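Local coordinates for single-stranded DNA-binding protein (Mycobacterium smegmatis, PDB 5GQO) that probably binds single-stranded DNA through an OB-fold domain that assembles into a tetramer, as in other members of the SSB family, at residues 45-50 with 81-86; 74-79 with 120-125. One frame throughout, in Å; residues are numbered along the deposited sequence.

Contact 1 (45-50 with 81-86); sequences DQELYK and NLARGV
Glu47 and Arg84 make the one polar link between strand 46-50 and helix 81-86, a salt bridge in which Arg84 NH1 donates to Glu47 OE1 at 3.2 Å. The N-H...O angle of 142° shows a bent bond. OE1 sits at the edge of the guanidinium, close to its plane, yet the nitrogen reaches it from above the carboxylate plane; the two planes are 51° apart. An extended Glu47 chain sets the carboxylate across the Arg84 side chain, with Arg84 CG 3.7 Å from Glu47 OE1, while the bend at Arg84 chi3 brings the guanidinium back to the strand. Both ends have second partners: Glu47 OE2 pairs with Arg40, and Arg84 NH2 donates to Asn81 OD1 at 3.3 Å.

The apolar part centres on Ala83, whose CB points at the strand and lies 3.7 Å from Glu47 O and 3.9 Å from Tyr49 CB. One turn on, Val86 CG1 meets the Tyr49 ring at its edge, 3.8 Å from CD2. The Tyr49 side chain leaves the strand with CG opposite its own N, which swings the CD2/CE2 edge to Val86.

The axes approach to 7.3 Å at 49°, consistent with the small Ala83 side chain at the crossing, where Tyr49 CA and Ala83 CA are 5.1 Å apart. Strand 46-55 and the helix following strand 73-79 are thus joined, consistent with the OB fold, in which a helix packs against the curled sheet.

Contact 2 (74-79 with 120-125); sequences VTVNCW and VRATAV
Trp79 and Arg121 bring their flat groups together with the planes 77° apart, so the guanidinium is not stacked on the indole. The contact is made by Arg121 CD, which approaches the ring obliquely, 4.1 Å from Trp79 CD1; chi2 of the arginine (126°, away from a staggered value) sets CD beside the indole, and the bend at chi3 carries the guanidinium onward. At the indole edge, in its plane, lies a water that accepts from the backbone N of Trp79 at 2.7 Å and donates to Ala122 O at 2.8 Å, continuing the pairing where direct bonds stop. The Asn77 amide, on the same sheet face as Arg121, has its ND2 bonded to Glu119.

Three backbone bonds define the parallel register: Val120 N to Thr75 O (2.8 Å), Asn77 N to Val120 O (2.9 Å) and Ala122 N to Asn77 O (3.1 Å). Asn77 therefore uses both its N-H and its carbonyl toward this strand, astride Arg121.

The other face is apolar. Val76 CG1 touches Ala122 CB at 3.8 Å, and Val74 CG2 meets Val120 CG2. Beyond the corner at Thr123, Val125 reaches the sulfur of Cys78, its CG2 4.0 Å from SG. With SG anti to the carbonyl carbon (chi1 -50°), the sulfur sits near both Ala122 and Val125. Thr123 and Ala124 form a classic beta bulge facing Val99. Parallel pairing of strands 73-79 and 117-122 amid otherwise antiparallel neighbours fits the closure of an OB-fold barrel.

In the fold
Strand 73-79 ties the two contacts together: strand 46-55 of contact 1 is its antiparallel neighbour, with Tyr49 O 2.8 Å from Cys78 N in a probable hydrogen bond, and helix 80-89 follows it directly in the chain. Contact 2 is the more central, its centre about 5 Å from that of the chain against 11 Å for contact 1, but partly exposed on its Asn77/Arg121 face. Contact 1 is more peripheral yet mostly buried, with Arg84 at its exposed edge. Contact 2 coheres mainly by backbone pairing, whereas contact 1 sets a helix against a strand through side chains. Val125 packs on Val86, bridging their apolar sides, and both contacts also touch the second subunit.

Contact 1 (45-50 with 81-86)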
loop_
_atom_site.group_PDB
_atom_site.type_symbol
_atom_site.label_atom_id
_atom_site.label_comp_id
_atom_site.label_asym_id
_atom_site.label_seq_id
_atom_site.Cartn_x
_atom_site.Cartn_y
_atom_site.Cartn_z
ATOM N N ASP B 45 -18.867 -17.921 19.147
ATOM C CA ASP B 45 -17.702 -18.606 18.549
ATOM C C ASP B 45 -16.457 -17.730 18.430
ATOM O O ASP B 45 -15.336 -18.199 18.633
ATOM C CB ASP B 45 -18.083 -19.028 17.119
ATOM C CG ASP B 45 -17.456 -20.296 16.699
ATOM O OD1 ASP B 45 -16.438 -20.626 17.318
ATOM O OD2 ASP B 45 -17.971 -20.950 15.743
ATOM N N GLN B 46 -16.698 -16.455 18.111
ATOM C CA GLN B 46 -15.691 -15.533 17.586
ATOM C C GLN B 46 -14.946 -14.748 18.653
ATOM O O GLN B 46 -15.478 -14.453 19.701
ATOM C CB GLN B 46 -16.348 -14.506 16.664
ATOM C CG GLN B 46 -16.216 -14.787 15.188
ATOM C CD GLN B 46 -14.948 -14.142 14.676
ATOM O OE1 GLN B 46 -13.823 -14.519 15.065
ATOM N NE2 GLN B 46 -15.114 -13.139 13.831
ATOM N N GLU B 47 -13.734 -14.344 18.332
ATOM C CA GLU B 47 -12.895 -13.632 19.285
ATOM C C GLU B 47 -12.324 -12.379 18.645
ATOM O O GLU B 47 -11.860 -12.424 17.503
ATOM C CB GLU B 47 -11.746 -14.538 19.674
ATOM C CG GLU B 47 -11.142 -14.295 21.062
ATOM C CD GLU B 47 -9.993 -15.268 21.347
ATOM O OE1 GLU B 47 -10.167 -16.470 21.053
ATOM O OE2 GLU B 47 -8.903 -14.843 21.805
ATOM N N LEU B 48 -12.342 -11.288 19.391
ATOM C CA LEU B 48 -11.729 -10.061 18.980
ATOM C C LEU B 48 -10.588 -9.735 19.937
ATOM O O LEU B 48 -10.760 -9.808 21.158
ATOM C CB LEU B 48 -12.730 -8.910 19.043
ATOM C CG LEU B 48 -12.159 -7.493 18.793
ATOM C CD1 LEU B 48 -11.598 -7.404 17.385
ATOM C CD2 LEU B 48 -13.221 -6.445 19.020
ATOM N N TYR B 49 -9.469 -9.286 19.373
ATOM C CA TYR B 49 -8.371 -8.779 20.152
ATOM C C TYR B 49 -7.943 -7.503 19.518
ATOM O O TYR B 49 -7.576 -7.444 18.353
ATOM C CB TYR B 49 -7.263 -9.780 20.103
ATOM C CG TYR B 49 -6.248 -9.650 21.186
ATOM C CD1 TYR B 49 -6.583 -9.909 22.503
ATOM C CD2 TYR B 49 -4.922 -9.331 20.891
ATOM C CE1 TYR B 49 -5.630 -9.820 23.501
ATOM C CE2 TYR B 49 -3.969 -9.245 21.870
ATOM C CZ TYR B 49 -4.326 -9.487 23.177
ATOM O OH TYR B 49 -3.382 -9.423 24.166
ATOM N N LYS B 50 -8.006 -6.442 20.286
ATOM C CA LYS B 50 -7.831 -5.159 19.732
ATOM C C LYS B 50 -6.936 -4.284 20.575
ATOM O O LYS B 50 -6.846 -4.430 21.791
ATOM C CB LYS B 50 -9.181 -4.517 19.547
ATOM C CG LYS B 50 -9.949 -4.236 20.799
ATOM C CD LYS B 50 -11.066 -3.252 20.512
ATOM C CE LYS B 50 -10.622 -1.803 20.668
ATOM N NZ LYS B 50 -11.690 -0.822 20.303
ATOM N N ASN B 81 -8.258 -16.798 14.225
ATOM C CA ASN B 81 -6.917 -17.256 14.431
ATOM C C ASN B 81 -5.888 -16.112 14.649
ATOM O O ASN B 81 -4.889 -16.300 15.360
ATOM C CB ASN B 81 -6.539 -18.109 13.240
ATOM C CG ASN B 81 -7.190 -19.478 13.297
ATOM O OD1 ASN B 81 -7.343 -20.069 14.370
ATOM N ND2 ASN B 81 -7.563 -19.993 12.154
ATOM N N LEU B 82 -6.143 -14.952 14.031
ATOM C CA LEU B 82 -5.263 -13.842 14.159
ATOM C C LEU B 82 -5.358 -13.286 15.560
ATOM O O LEU B 82 -4.352 -12.918 16.146
ATOM C CB LEU B 82 -5.554 -12.763 13.114
ATOM C CG LEU B 82 -4.634 -11.545 13.174
ATOM C CD1 LEU B 82 -3.193 -11.948 12.973
ATOM C CD2 LEU B 82 -5.029 -10.549 12.091
ATOM N N ALA B 83 -6.553 -13.239 16.119
ATOM C CA ALA B 83 -6.701 -12.817 17.518
ATOM C C ALA B 83 -5.935 -13.747 18.453
ATOM O O ALA B 83 -5.343 -13.307 19.430
ATOM C CB ALA B 83 -8.157 -12.814 17.893
ATOM N N ARG B 84 -5.978 -15.037 18.156
ATOM C CA ARG B 84 -5.274 -16.029 18.974
ATOM C C ARG B 84 -3.758 -15.897 18.908
ATOM O O ARG B 84 -3.107 -15.756 19.947
ATOM C CB ARG B 84 -5.759 -17.462 18.681
ATOM C CG ARG B 84 -7.035 -17.786 19.479
ATOM C CD ARG B 84 -7.561 -19.212 19.331
ATOM N NE ARG B 84 -8.170 -19.462 18.016
ATOM C CZ ARG B 84 -9.346 -18.959 17.610
ATOM N NH1 ARG B 84 -10.086 -18.164 18.391
ATOM N NH2 ARG B 84 -9.796 -19.267 16.396
ATOM N N GLY B 85 -3.198 -15.910 17.704
ATOM C CA GLY B 85 -1.761 -15.699 17.518
ATOM C C GLY B 85 -1.270 -14.439 18.198
ATOM O O GLY B 85 -0.220 -14.439 18.854
ATOM N N VAL B 86 -2.025 -13.354 18.050
ATOM C CA VAL B 86 -1.562 -12.078 18.554
ATOM C C VAL B 86 -1.607 -12.048 20.061
ATOM O O VAL B 86 -0.691 -11.497 20.688
ATOM C CB VAL B 86 -2.293 -10.870 17.922
ATOM C CG1 VAL B 86 -1.907 -9.591 18.632
ATOM C CG2 VAL B 86 -1.924 -10.744 16.441
#

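Contact 2 (74-79 with 120-125)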
loop_
_atom_site.group_PDB
_atom_site.type_symbol
_atom_site.label_atom_id
_atom_site.label_comp_id
_atom_site.label_asym_id
_atom_site.label_seq_id
_atom_site.Cartn_x
_atom_site.Cartn_y
_atom_site.Cartn_z
ATOM N N VAL B 74 -3.579 4.352 15.398
ATOM C CA VAL B 74 -4.774 3.635 14.921
ATOM C C VAL B 74 -5.148 2.476 15.814
ATOM O O VAL B 74 -4.311 1.896 16.441
ATOM C CB VAL B 74 -4.621 3.015 13.499
ATOM C CG1 VAL B 74 -4.590 4.105 12.441
ATOM C CG2 VAL B 74 -3.413 2.112 13.370
ATOM N N THR B 75 -6.425 2.133 15.826
ATOM C CA THR B 75 -6.907 0.980 16.561
ATOM C C THR B 75 -6.846 -0.191 15.575
ATOM O O THR B 75 -7.256 -0.045 14.443
ATOM C CB THR B 75 -8.346 1.260 17.047
ATOM O OG1 THR B 75 -8.332 2.367 17.945
ATOM C CG2 THR B 75 -8.960 0.063 17.724
ATOM N N VAL B 76 -6.326 -1.324 16.007
ATOM C CA VAL B 76 -6.230 -2.524 15.183
ATOM C C VAL B 76 -7.164 -3.568 15.766
ATOM O O VAL B 76 -7.193 -3.739 16.977
ATOM C CB VAL B 76 -4.821 -3.105 15.228
ATOM C CG1 VAL B 76 -4.726 -4.290 14.320
ATOM C CG2 VAL B 76 -3.812 -2.055 14.817
ATOM N N ASN B 77 -7.892 -4.282 14.916
ATOM C CA ASN B 77 -8.804 -5.303 15.356
ATOM C C ASN B 77 -8.374 -6.618 14.759
ATOM O O ASN B 77 -8.356 -6.751 13.558
ATOM C CB ASN B 77 -10.191 -5.042 14.834
ATOM C CG ASN B 77 -10.791 -3.779 15.349
ATOM O OD1 ASN B 77 -10.667 -3.430 16.508
ATOM N ND2 ASN B 77 -11.486 -3.086 14.477
ATOM N N CYS B 78 -8.079 -7.609 15.593
ATOM C CA CYS B 78 -7.794 -8.930 15.113
ATOM C C CYS B 78 -8.912 -9.915 15.509
ATOM O O CYS B 78 -9.475 -9.849 16.598
ATOM C CB CYS B 78 -6.485 -9.379 15.720
ATOM S SG CYS B 78 -5.157 -8.200 15.545
ATOM N N TRP B 79 -9.207 -10.840 14.618
ATOM C CA TRP B 79 -10.314 -11.758 14.768
ATOM C C TRP B 79 -9.799 -13.154 14.535
ATOM O O TRP B 79 -8.821 -13.358 13.822
ATOM C CB TRP B 79 -11.406 -11.477 13.699
ATOM C CG TRP B 79 -12.101 -10.157 13.825
ATOM C CD1 TRP B 79 -11.804 -9.005 13.171
ATOM C CD2 TRP B 79 -13.225 -9.867 14.652
ATOM N NE1 TRP B 79 -12.653 -7.996 13.573
ATOM C CE2 TRP B 79 -13.536 -8.512 14.483
ATOM C CE3 TRP B 79 -14.004 -10.628 15.526
ATOM C CZ2 TRP B 79 -14.596 -7.907 15.159
ATOM C CZ3 TRP B 79 -15.048 -10.018 16.215
ATOM C CH2 TRP B 79 -15.342 -8.683 16.014
ATOM N N VAL B 120 -8.311 -0.467 11.862
ATOM C CA VAL B 120 -7.832 -1.418 10.913
ATOM C C VAL B 120 -8.438 -2.792 11.160
ATOM O O VAL B 120 -8.392 -3.293 12.286
ATOM C CB VAL B 120 -6.301 -1.559 11.042
ATOM C CG1 VAL B 120 -5.766 -2.606 10.058
ATOM C CG2 VAL B 120 -5.637 -0.228 10.843
ATOM N N ARG B 121 -9.012 -3.402 10.130
ATOM C CA ARG B 121 -9.374 -4.811 10.235
ATOM C C ARG B 121 -8.159 -5.577 9.754
ATOM O O ARG B 121 -7.960 -5.717 8.537
ATOM C CB ARG B 121 -10.589 -5.184 9.373
ATOM C CG ARG B 121 -10.816 -6.694 9.223
ATOM C CD ARG B 121 -12.214 -7.058 9.630
ATOM N NE ARG B 121 -13.137 -6.969 8.506
ATOM C CZ ARG B 121 -14.282 -6.251 8.489
ATOM N NH1 ARG B 121 -14.719 -5.510 9.529
ATOM N NH2 ARG B 121 -15.012 -6.293 7.389
ATOM N N ALA B 122 -7.387 -6.111 10.696
ATOM C CA ALA B 122 -6.145 -6.766 10.347
ATOM C C ALA B 122 -6.372 -8.116 9.733
ATOM O O ALA B 122 -7.291 -8.839 10.109
ATOM C CB ALA B 122 -5.238 -6.893 11.565
ATOM N N THR B 123 -5.512 -8.424 8.778
ATOM C CA THR B 123 -5.408 -9.688 8.066
ATOM C C THR B 123 -4.133 -10.451 8.435
ATOM O O THR B 123 -4.100 -11.655 8.383
ATOM C CB THR B 123 -5.321 -9.298 6.551
ATOM O OG1 THR B 123 -6.631 -9.310 6.000
ATOM C CG2 THR B 123 -4.402 -10.200 5.705
ATOM N N ALA B 124 -3.055 -9.730 8.722
ATOM C CA ALA B 124 -1.812 -10.332 9.157
ATOM C C ALA B 124 -1.138 -9.358 10.103
ATOM O O ALA B 124 -1.182 -8.156 9.905
ATOM C CB ALA B 124 -0.926 -10.624 7.979
ATOM N N VAL B 125 -0.622 -9.881 11.198
ATOM C CA VAL B 125 0.108 -9.111 12.136
ATOM C C VAL B 125 1.302 -9.953 12.517
ATOM O O VAL B 125 1.214 -11.166 12.625
ATOM C CB VAL B 125 -0.695 -8.844 13.400
ATOM C CG1 VAL B 125 0.119 -8.011 14.403
ATOM C CG2 VAL B 125 -1.957 -8.112 13.076
HETATM O O HOH W 1 -8.711 -10.407 11.972
#